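Local coordinates for histidine acid phosphatase (Bifidobacterium longum subsp. infantis, PDB 6RXD), which probably removes phosphate groups by hydrolysis from inositol polyphosphates, phytate among them, and the 3-phosphate from 2,3-bisphosphoglycerate, at residues A[43-53]-A[97-108]; A[476-484]-A[491-502]. All coordinates share one frame; numbering follows the deposited sequence.

Interaction 1 of 2, residues A[43-53]-A[97-108]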
loop_
_atom_site.group_PDB
_atom_site.type_symbol
_atom_site.label_atom_id
_atom_site.label_comp_id
_atom_site.label_asym_id
_atom_site.label_seq_id
_atom_site.Cartn_x
_atom_site.Cartn_y
_atom_site.Cartn_z
ATOM N N ALA A 43 0.202 -0.653 -8.936
ATOM C CA ALA A 43 -0.457 -1.267 -7.793
ATOM C C ALA A 43 0.538 -1.548 -6.692
ATOM O O ALA A 43 1.669 -1.971 -6.949
ATOM C CB ALA A 43 -1.141 -2.576 -8.212
ATOM N N ARG A 44 0.107 -1.306 -5.457
ATOM C CA ARG A 44 0.840 -1.745 -4.284
ATOM C C ARG A 44 0.780 -3.267 -4.203
ATOM O O ARG A 44 -0.156 -3.887 -4.702
ATOM C CB ARG A 44 0.184 -1.126 -3.046
ATOM C CG ARG A 44 0.855 -1.474 -1.727
ATOM C CD ARG A 44 0.049 -0.974 -0.547
ATOM N NE ARG A 44 0.743 -1.288 0.696
ATOM C CZ ARG A 44 0.194 -1.195 1.899
ATOM N NH1 ARG A 44 -1.081 -0.818 2.026
ATOM N NH2 ARG A 44 0.914 -1.506 2.966
ATOM N N HIS A 45 1.791 -3.871 -3.593
ATOM C CA HIS A 45 1.774 -5.318 -3.363
ATOM C C HIS A 45 0.546 -5.702 -2.535
ATOM O O HIS A 45 -0.077 -4.861 -1.881
ATOM C CB HIS A 45 3.045 -5.726 -2.618
ATOM C CG HIS A 45 3.154 -5.103 -1.261
ATOM N ND1 HIS A 45 2.428 -5.548 -0.177
ATOM C CD2 HIS A 45 3.878 -4.046 -0.824
ATOM C CE1 HIS A 45 2.703 -4.793 0.874
ATOM N NE2 HIS A 45 3.581 -3.876 0.507
ATOM N N GLY A 46 0.209 -6.986 -2.548
ATOM C CA GLY A 46 -0.932 -7.465 -1.798
ATOM C C GLY A 46 -0.598 -7.686 -0.331
ATOM O O GLY A 46 0.543 -7.498 0.110
ATOM N N SER A 47 -1.617 -8.083 0.421
ATOM C CA SER A 47 -1.483 -8.460 1.824
ATOM C C SER A 47 -0.308 -9.396 2.093
ATOM O O SER A 47 -0.078 -10.351 1.349
ATOM C CB SER A 47 -2.762 -9.151 2.280
ATOM O OG SER A 47 -3.836 -8.236 2.377
ATOM N N ARG A 48 0.417 -9.095 3.170
ATOM C CA ARG A 48 1.587 -9.851 3.614
ATOM C C ARG A 48 1.381 -10.273 5.052
ATOM O O ARG A 48 0.525 -9.729 5.741
ATOM C CB ARG A 48 2.835 -8.965 3.575
ATOM C CG ARG A 48 3.251 -8.454 2.218
ATOM C CD ARG A 48 4.401 -7.459 2.373
ATOM N NE ARG A 48 5.563 -8.046 3.041
ATOM C CZ ARG A 48 6.827 -7.748 2.748
ATOM N NH1 ARG A 48 7.823 -8.338 3.405
ATOM N NH2 ARG A 48 7.101 -6.867 1.791
ATOM N N GLY A 49 2.181 -11.227 5.520
ATOM C CA GLY A 49 2.140 -11.590 6.927
ATOM C C GLY A 49 2.954 -10.635 7.777
ATOM O O GLY A 49 3.362 -9.568 7.311
ATOM N N LEU A 50 3.183 -11.001 9.037
ATOM C CA LEU A 50 4.058 -10.213 9.899
ATOM C C LEU A 50 5.447 -10.158 9.280
ATOM O O LEU A 50 5.892 -11.126 8.660
ATOM C CB LEU A 50 4.134 -10.851 11.287
ATOM C CG LEU A 50 2.827 -10.809 12.075
ATOM C CD1 LEU A 50 2.938 -11.657 13.353
ATOM C CD2 LEU A 50 2.439 -9.362 12.409
ATOM N N SER A 51 6.137 -9.029 9.436
ATOM C CA SER A 51 7.446 -8.852 8.811
ATOM C C SER A 51 8.508 -9.710 9.494
ATOM O O SER A 51 9.470 -10.148 8.859
ATOM C CB SER A 51 7.866 -7.384 8.842
ATOM O OG SER A 51 7.961 -6.916 10.172
ATOM N N SER A 52 8.327 -9.953 10.790
ATOM C CA SER A 52 9.246 -10.785 11.553
ATOM C C SER A 52 8.596 -11.255 12.845
ATOM O O SER A 52 7.487 -10.828 13.181
ATOM C CB SER A 52 10.525 -10.008 11.877
ATOM O OG SER A 52 10.239 -8.923 12.732
ATOM N N TYR A 53 9.275 -12.161 13.544
ATOM C CA TYR A 53 8.827 -12.648 14.840
ATOM C C TYR A 53 9.107 -11.546 15.851
ATOM O O TYR A 53 10.229 -11.412 16.360
ATOM C CB TYR A 53 9.564 -13.953 15.182
ATOM C CG TYR A 53 9.130 -14.641 16.465
ATOM C CD1 TYR A 53 7.789 -14.912 16.729
ATOM C CD2 TYR A 53 10.072 -15.040 17.403
ATOM C CE1 TYR A 53 7.405 -15.546 17.919
ATOM C CE2 TYR A 53 9.705 -15.672 18.574
ATOM C CZ TYR A 53 8.373 -15.928 18.830
ATOM O OH TYR A 53 8.024 -16.559 20.011
ATOM N N TYR A 97 7.734 -15.712 7.320
ATOM C CA TYR A 97 7.503 -14.335 7.723
ATOM C C TYR A 97 7.758 -13.379 6.555
ATOM O O TYR A 97 8.688 -13.583 5.760
ATOM C CB TYR A 97 8.365 -13.983 8.928
ATOM C CG TYR A 97 7.768 -14.427 10.244
ATOM C CD1 TYR A 97 7.017 -13.548 11.012
ATOM C CD2 TYR A 97 7.963 -15.720 10.718
ATOM C CE1 TYR A 97 6.467 -13.932 12.224
ATOM C CE2 TYR A 97 7.415 -16.121 11.929
ATOM C CZ TYR A 97 6.674 -15.220 12.677
ATOM O OH TYR A 97 6.115 -15.604 13.876
ATOM N N GLY A 98 6.892 -12.371 6.441
ATOM C CA GLY A 98 7.021 -11.327 5.436
ATOM C C GLY A 98 6.416 -11.662 4.088
ATOM O O GLY A 98 6.315 -10.796 3.218
ATOM N N MET A 99 6.008 -12.914 3.907
ATOM C CA MET A 99 5.565 -13.369 2.593
ATOM C C MET A 99 4.139 -12.933 2.263
ATOM O O MET A 99 3.358 -12.596 3.158
ATOM C CB MET A 99 5.675 -14.893 2.514
ATOM C CG MET A 99 7.078 -15.388 2.715
ATOM S SD MET A 99 8.113 -14.965 1.302
ATOM C CE MET A 99 7.588 -16.218 0.130
ATOM N N LEU A 100 3.811 -12.924 0.972
ATOM C CA LEU A 100 2.444 -12.666 0.525
ATOM C C LEU A 100 1.528 -13.686 1.166
ATOM O O LEU A 100 1.883 -14.857 1.278
ATOM C CB LEU A 100 2.322 -12.828 -0.995
ATOM C CG LEU A 100 2.536 -11.664 -1.954
ATOM C CD1 LEU A 100 1.990 -12.043 -3.328
ATOM C CD2 LEU A 100 1.848 -10.411 -1.434
ATOM N N THR A 101 0.349 -13.249 1.581
ATOM C CA THR A 101 -0.636 -14.179 2.119
ATOM C C THR A 101 -1.522 -14.691 0.986
ATOM O O THR A 101 -1.440 -14.192 -0.141
ATOM C CB THR A 101 -1.507 -13.492 3.180
ATOM O OG1 THR A 101 -2.296 -12.475 2.558
ATOM C CG2 THR A 101 -0.640 -12.862 4.259
ATOM N N GLY A 102 -2.359 -15.692 1.277
ATOM C CA GLY A 102 -3.321 -16.172 0.302
ATOM C C GLY A 102 -4.225 -15.048 -0.172
ATOM O O GLY A 102 -4.557 -14.958 -1.360
ATOM N N GLN A 103 -4.631 -14.189 0.757
ATOM C CA GLN A 103 -5.458 -13.041 0.403
ATOM C C GLN A 103 -4.713 -12.105 -0.548
ATOM O O GLN A 103 -5.289 -11.588 -1.506
ATOM C CB GLN A 103 -5.841 -12.265 1.668
ATOM C CG GLN A 103 -6.657 -10.998 1.412
ATOM C CD GLN A 103 -6.896 -10.216 2.699
ATOM O OE1 GLN A 103 -6.176 -9.267 3.011
ATOM N NE2 GLN A 103 -7.902 -10.622 3.455
ATOM N N GLY A 104 -3.432 -11.872 -0.268
ATOM C CA GLY A 104 -2.636 -10.974 -1.105
ATOM C C GLY A 104 -2.497 -11.498 -2.525
ATOM O O GLY A 104 -2.479 -10.737 -3.494
ATOM N N ALA A 105 -2.384 -12.810 -2.653
ATOM C CA ALA A 105 -2.316 -13.432 -3.964
ATOM C C ALA A 105 -3.649 -13.266 -4.690
ATOM O O ALA A 105 -3.691 -12.921 -5.893
ATOM C CB ALA A 105 -1.958 -14.923 -3.829
ATOM N N GLN A 106 -4.741 -13.516 -3.969
ATOM C CA GLN A 106 -6.080 -13.410 -4.554
ATOM C C GLN A 106 -6.410 -11.990 -4.985
ATOM O O GLN A 106 -7.093 -11.796 -6.001
ATOM C CB GLN A 106 -7.150 -13.946 -3.595
ATOM C CG GLN A 106 -7.066 -15.463 -3.401
ATOM C CD GLN A 106 -8.090 -16.012 -2.414
ATOM O OE1 GLN A 106 -8.505 -15.331 -1.476
ATOM N NE2 GLN A 106 -8.491 -17.259 -2.621
ATOM N N GLN A 107 -5.932 -11.009 -4.221
ATOM C CA GLN A 107 -6.150 -9.595 -4.557
ATOM C C GLN A 107 -5.623 -9.309 -5.944
ATOM O O GLN A 107 -6.340 -8.797 -6.796
ATOM C CB GLN A 107 -5.482 -8.657 -3.534
ATOM C CG GLN A 107 -6.177 -8.623 -2.164
ATOM C CD GLN A 107 -5.302 -8.024 -1.065
ATOM O OE1 GLN A 107 -4.084 -7.889 -1.228
ATOM N NE2 GLN A 107 -5.921 -7.673 0.073
ATOM N N HIS A 108 -4.365 -9.662 -6.172
ATOM C CA HIS A 108 -3.732 -9.383 -7.454
ATOM C C HIS A 108 -4.244 -10.261 -8.586
ATOM O O HIS A 108 -4.363 -9.806 -9.724
ATOM C CB HIS A 108 -2.210 -9.409 -7.312
ATOM C CG HIS A 108 -1.674 -8.138 -6.747
ATOM N ND1 HIS A 108 -1.317 -7.070 -7.544
ATOM C CD2 HIS A 108 -1.526 -7.721 -5.468
ATOM C CE1 HIS A 108 -0.942 -6.061 -6.780
ATOM N NE2 HIS A 108 -1.064 -6.425 -5.514
#
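The RHGSR signature loop of the histidine phosphatases, continuing from strand 34-44, is gripped here at S47 by Q103 and Q107 of helix 102-118. S47 OG donates to Q103 OE1 at 2.6 Å, on a lone pair in the amide's carbonyl plane. The Q107 amide uses both ends: OE1 takes S47 N at 3.0 Å and a nearly straight 163°, while NE2 donates weakly to S47 OG at 3.2 Å, which steadies the hydroxyl. S47 O receives T101 N at 2.9 Å. T101 is also the N-cap: with OG1 between its backbone N and carbonyl carbon (chi1 66°), it accepts from G104 N at 3.1 Å, and D317 holds the same hydroxyl. G49 N donates to M99 O at 3.0 Å.

At the far end Y97 lies against the chain of S52 and Y53: its CD1 is 3.3 Å from S52 C, Y53 N sits over one face, and its hydroxyl is hydrogen-bonded to D56. Replacing Y97 by an alanine takes the ring away, and is likely both to open a gap beside S52 and Y53 and to leave D56 without its phenolic partner. H45 ND1 donates to G46 O at 2.7 Å, which fixes the ring's rotation. Strand, RHG loop and helix N-terminus pack together as in the phosphate pocket of the histidine phosphatases.

Interaction 2 of 2, residues A[476-484]-A[491-502]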
loop_
_atom_site.group_PDB
_atom_site.type_symbol
_atom_site.label_atom_id
_atom_site.label_comp_id
_atom_site.label_asym_id
_atom_site.label_seq_id
_atom_site.Cartn_x
_atom_site.Cartn_y
_atom_site.Cartn_z
ATOM N N GLU A 476 -14.252 4.219 -10.725
ATOM C CA GLU A 476 -14.038 5.282 -11.709
ATOM C C GLU A 476 -14.154 6.625 -11.017
ATOM O O GLU A 476 -15.143 6.902 -10.320
ATOM C CB GLU A 476 -15.048 5.171 -12.859
ATOM C CG GLU A 476 -14.824 6.186 -13.990
ATOM C CD GLU A 476 -15.634 5.845 -15.227
ATOM O OE1 GLU A 476 -16.579 5.038 -15.095
ATOM O OE2 GLU A 476 -15.322 6.358 -16.327
ATOM N N VAL A 477 -13.135 7.462 -11.195
ATOM C CA VAL A 477 -13.097 8.761 -10.542
ATOM C C VAL A 477 -12.703 9.829 -11.547
ATOM O O VAL A 477 -12.019 9.542 -12.530
ATOM C CB VAL A 477 -12.097 8.778 -9.355
ATOM C CG1 VAL A 477 -12.576 7.864 -8.232
ATOM C CG2 VAL A 477 -10.691 8.395 -9.820
ATOM N N PRO A 478 -13.146 11.067 -11.306
ATOM C CA PRO A 478 -12.634 12.186 -12.095
ATOM C C PRO A 478 -11.174 12.419 -11.761
ATOM O O PRO A 478 -10.703 12.019 -10.692
ATOM C CB PRO A 478 -13.470 13.374 -11.604
ATOM C CG PRO A 478 -13.941 12.982 -10.224
ATOM C CD PRO A 478 -14.141 11.484 -10.300
ATOM N N PHE A 479 -10.455 13.054 -12.671
ATOM C CA PHE A 479 -9.165 13.620 -12.317
ATOM C C PHE A 479 -9.407 14.827 -11.417
ATOM O O PHE A 479 -10.563 15.208 -11.179
ATOM C CB PHE A 479 -8.380 13.984 -13.581
ATOM C CG PHE A 479 -7.656 12.801 -14.204
ATOM C CD1 PHE A 479 -6.331 12.537 -13.883
ATOM C CD2 PHE A 479 -8.308 11.953 -15.093
ATOM C CE1 PHE A 479 -5.664 11.462 -14.449
ATOM C CE2 PHE A 479 -7.645 10.872 -15.661
ATOM C CZ PHE A 479 -6.317 10.625 -15.329
ATOM N N ARG A 480 -8.334 15.406 -10.882
ATOM C CA ARG A 480 -8.447 16.490 -9.903
ATOM C C ARG A 480 -9.242 17.661 -10.459
ATOM O O ARG A 480 -9.282 17.870 -11.672
ATOM C CB ARG A 480 -7.055 16.951 -9.452
ATOM C CG ARG A 480 -6.144 17.328 -10.597
ATOM C CD ARG A 480 -4.743 17.706 -10.091
ATOM N NE ARG A 480 -4.829 18.704 -9.026
ATOM C CZ ARG A 480 -4.083 18.721 -7.923
ATOM N NH1 ARG A 480 -3.148 17.797 -7.705
ATOM N NH2 ARG A 480 -4.268 19.686 -7.026
ATOM N N SER A 481 -9.880 18.416 -9.568
ATOM C CA SER A 481 -10.908 19.388 -9.951
ATOM C C SER A 481 -10.450 20.472 -10.924
ATOM O O SER A 481 -11.268 21.052 -11.636
ATOM C CB SER A 481 -11.501 20.037 -8.698
ATOM O OG SER A 481 -10.528 20.846 -8.072
ATOM N N GLU A 482 -9.152 20.751 -10.972
ATOM C CA GLU A 482 -8.668 21.744 -11.925
ATOM C C GLU A 482 -8.800 21.254 -13.369
ATOM O O GLU A 482 -8.888 22.059 -14.309
ATOM C CB GLU A 482 -7.215 22.112 -11.614
ATOM C CG GLU A 482 -7.000 22.732 -10.243
ATOM C CD GLU A 482 -6.546 21.718 -9.202
ATOM O OE1 GLU A 482 -6.905 20.521 -9.313
ATOM O OE2 GLU A 482 -5.811 22.114 -8.275
ATOM N N CYS A 483 -8.804 19.935 -13.552
ATOM C CA CYS A 483 -8.854 19.350 -14.894
ATOM C C CYS A 483 -10.235 19.448 -15.519
ATOM O O CYS A 483 -11.235 19.186 -14.855
ATOM C CB CYS A 483 -8.444 17.875 -14.860
ATOM S SG CYS A 483 -6.762 17.579 -14.277
ATOM N N THR A 484 -10.282 19.796 -16.806
ATOM C CA THR A 484 -11.542 19.890 -17.543
ATOM C C THR A 484 -11.709 18.668 -18.433
ATOM O O THR A 484 -10.844 18.401 -19.258
ATOM C CB THR A 484 -11.537 21.120 -18.467
ATOM O OG1 THR A 484 -11.374 22.302 -17.682
ATOM C CG2 THR A 484 -12.839 21.217 -19.262
ATOM N N THR A 491 -16.082 11.598 -17.583
ATOM C CA THR A 491 -14.877 11.302 -16.806
ATOM C C THR A 491 -13.684 11.023 -17.707
ATOM O O THR A 491 -12.662 10.512 -17.245
ATOM C CB THR A 491 -15.085 10.087 -15.882
ATOM O OG1 THR A 491 -15.622 9.009 -16.650
ATOM C CG2 THR A 491 -16.042 10.431 -14.757
ATOM N N TRP A 492 -13.816 11.341 -18.996
ATOM C CA TRP A 492 -12.711 11.236 -19.941
ATOM C C TRP A 492 -12.069 12.605 -20.143
ATOM O O TRP A 492 -12.769 13.614 -20.207
ATOM C CB TRP A 492 -13.201 10.679 -21.286
ATOM C CG TRP A 492 -13.722 9.291 -21.157
ATOM C CD1 TRP A 492 -14.974 8.913 -20.744
ATOM C CD2 TRP A 492 -13.005 8.081 -21.423
ATOM N NE1 TRP A 492 -15.072 7.543 -20.728
ATOM C CE2 TRP A 492 -13.877 7.007 -21.142
ATOM C CE3 TRP A 492 -11.704 7.801 -21.864
ATOM C CZ2 TRP A 492 -13.494 5.667 -21.294
ATOM C CZ3 TRP A 492 -11.323 6.476 -22.017
ATOM C CH2 TRP A 492 -12.218 5.423 -21.735
ATOM N N TYR A 493 -10.738 12.617 -20.264
ATOM C CA TYR A 493 -9.963 13.855 -20.382
ATOM C C TYR A 493 -8.960 13.756 -21.519
ATOM O O TYR A 493 -8.307 12.717 -21.691
ATOM C CB TYR A 493 -9.168 14.084 -19.099
ATOM C CG TYR A 493 -10.015 14.297 -17.878
ATOM C CD1 TYR A 493 -10.186 15.568 -17.359
ATOM C CD2 TYR A 493 -10.655 13.230 -17.248
ATOM C CE1 TYR A 493 -10.959 15.779 -16.225
ATOM C CE2 TYR A 493 -11.437 13.433 -16.103
ATOM C CZ TYR A 493 -11.580 14.706 -15.606
ATOM O OH TYR A 493 -12.338 14.921 -14.480
ATOM N N LYS A 494 -8.795 14.849 -22.259
ATOM C CA LYS A 494 -7.776 14.896 -23.307
ATOM C C LYS A 494 -6.379 14.743 -22.717
ATOM O O LYS A 494 -6.092 15.254 -21.623
ATOM C CB LYS A 494 -7.833 16.218 -24.057
ATOM C CG LYS A 494 -8.958 16.337 -25.069
ATOM C CD LYS A 494 -8.710 17.564 -25.950
ATOM C CE LYS A 494 -9.849 17.767 -26.956
ATOM N NZ LYS A 494 -9.658 19.016 -27.777
ATOM N N LEU A 495 -5.513 14.052 -23.452
ATOM C CA LEU A 495 -4.123 13.896 -23.035
ATOM C C LEU A 495 -3.437 15.256 -22.898
ATOM O O LEU A 495 -2.649 15.475 -21.975
ATOM C CB LEU A 495 -3.369 13.016 -24.033
ATOM C CG LEU A 495 -1.886 12.767 -23.744
ATOM C CD1 LEU A 495 -1.701 12.008 -22.449
ATOM C CD2 LEU A 495 -1.263 12.004 -24.903
ATOM N N THR A 496 -3.742 16.165 -23.815
ATOM C CA THR A 496 -3.180 17.515 -23.747
ATOM C C THR A 496 -3.588 18.195 -22.439
ATOM O O THR A 496 -2.786 18.888 -21.806
ATOM C CB THR A 496 -3.647 18.375 -24.926
ATOM O OG1 THR A 496 -5.072 18.264 -25.053
ATOM C CG2 THR A 496 -2.999 17.915 -26.232
ATOM N N GLU A 497 -4.840 17.989 -22.039
ATOM C CA GLU A 497 -5.358 18.604 -20.825
ATOM C C GLU A 497 -4.648 18.047 -19.601
ATOM O O GLU A 497 -4.274 18.807 -18.703
ATOM C CB GLU A 497 -6.880 18.416 -20.716
ATOM C CG GLU A 497 -7.468 18.820 -19.356
ATOM C CD GLU A 497 -7.492 20.318 -19.117
ATOM O OE1 GLU A 497 -7.041 21.088 -19.990
ATOM O OE2 GLU A 497 -7.970 20.738 -18.037
ATOM N N LEU A 498 -4.456 16.728 -19.556
ATOM C CA LEU A 498 -3.771 16.119 -18.415
ATOM C C LEU A 498 -2.340 16.614 -18.298
ATOM O O LEU A 498 -1.855 16.850 -17.193
ATOM C CB LEU A 498 -3.799 14.592 -18.483
ATOM C CG LEU A 498 -5.180 13.961 -18.337
ATOM C CD1 LEU A 498 -5.052 12.447 -18.201
ATOM C CD2 LEU A 498 -5.897 14.556 -17.129
ATOM N N LYS A 499 -1.659 16.782 -19.425
ATOM C CA LYS A 499 -0.268 17.226 -19.374
ATOM C C LYS A 499 -0.154 18.620 -18.774
ATOM O O LYS A 499 0.827 18.950 -18.101
ATOM C CB LYS A 499 0.365 17.185 -20.767
ATOM C CG LYS A 499 0.686 15.773 -21.245
ATOM C CD LYS A 499 1.241 15.799 -22.670
ATOM C CE LYS A 499 1.544 14.390 -23.165
ATOM N NZ LYS A 499 1.837 14.384 -24.633
ATOM N N SER A 500 -1.169 19.439 -19.011
ATOM C CA SER A 500 -1.210 20.762 -18.411
ATOM C C SER A 500 -1.706 20.723 -16.975
ATOM O O SER A 500 -1.085 21.292 -16.076
ATOM C CB SER A 500 -2.105 21.678 -19.260
ATOM O OG SER A 500 -2.364 22.917 -18.632
ATOM N N CYS A 501 -2.818 20.037 -16.741
ATOM C CA CYS A 501 -3.526 20.145 -15.467
ATOM C C CYS A 501 -2.944 19.277 -14.356
ATOM O O CYS A 501 -3.202 19.518 -13.173
ATOM C CB CYS A 501 -5.036 19.884 -15.636
ATOM S SG CYS A 501 -5.576 18.152 -15.849
ATOM N N LEU A 502 -2.170 18.262 -14.729
ATOM C CA LEU A 502 -1.515 17.424 -13.722
ATOM C C LEU A 502 -0.130 17.931 -13.366
ATOM O O LEU A 502 0.493 17.427 -12.429
ATOM C CB LEU A 502 -1.433 15.963 -14.165
ATOM C CG LEU A 502 -2.799 15.325 -14.407
ATOM C CD1 LEU A 502 -2.629 13.838 -14.669
ATOM C CD2 LEU A 502 -3.716 15.563 -13.210
HETATM O O HOH W 1 -11.068 9.772 -15.113
HETATM O O HOH W 2 -11.878 17.195 -13.109
HETATM O O HOH W 3 -10.354 17.081 -21.628
#
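F479 packs tightly between Y493 and L498, an apolar core that gives way to a more open, polar and water-bridged side around E476 and T491. The F479 ring presents its edge to the face of Y493 in a T-shaped pair, centroids 5.1 Å apart and planes at 74°. Over one face of the F479 ring stands L498 CD2, 3.9 Å from the centroid, and L502 CD1 reaches CE1 of the same ring. Next to this cluster the C483–C501 disulfide (SG to SG 2.1 Å, chi3 95°) ties the type I turn 480-483 to helix 495-501. C483 CB also rests 3.5 Å from Y493 CE1. E497, its chain bent at chi2 (72°), swings OE2 onto T484 N at 2.8 Å; T508 shares that oxygen.

On the open side polar groups take over. T491 OG1 donates to E476 OE2 at 2.7 Å from above the carboxylate plane, and R469 and S28 also hold this oxygen. Water 1 bridges V477 O and T491 O, where the backbones do not pair directly. On the turn, R480 clasps E482 side-on through NE and NH2, with NE to OE1 at 2.8 Å. The whole is a disulfide-braced loop between strands 475-477 and 493-494, both antiparallel to strand 467-472, with helix 495-501 following.

Interaction 1 is a buried contact in the interior of the fold, its centre about 11 Å from that of the chain, whereas interaction 2 is partly buried on the periphery, about 24 Å out. Their nearest atoms are about 14 Å apart. Both reach the same mixed sheet. Interaction 1 does so with one segment, through strand 34-44, its other segment being loop and helix; interaction 2 does so with both, through strands 475-477 and 493-494. Their chemistry follows their place. In the interior, polar groups are matched by a helix start and amide side chains, with Y97 the main aromatic piece. At the periphery a covalent bridge, an aromatic and leucine cluster, waters and ion pairs share the work.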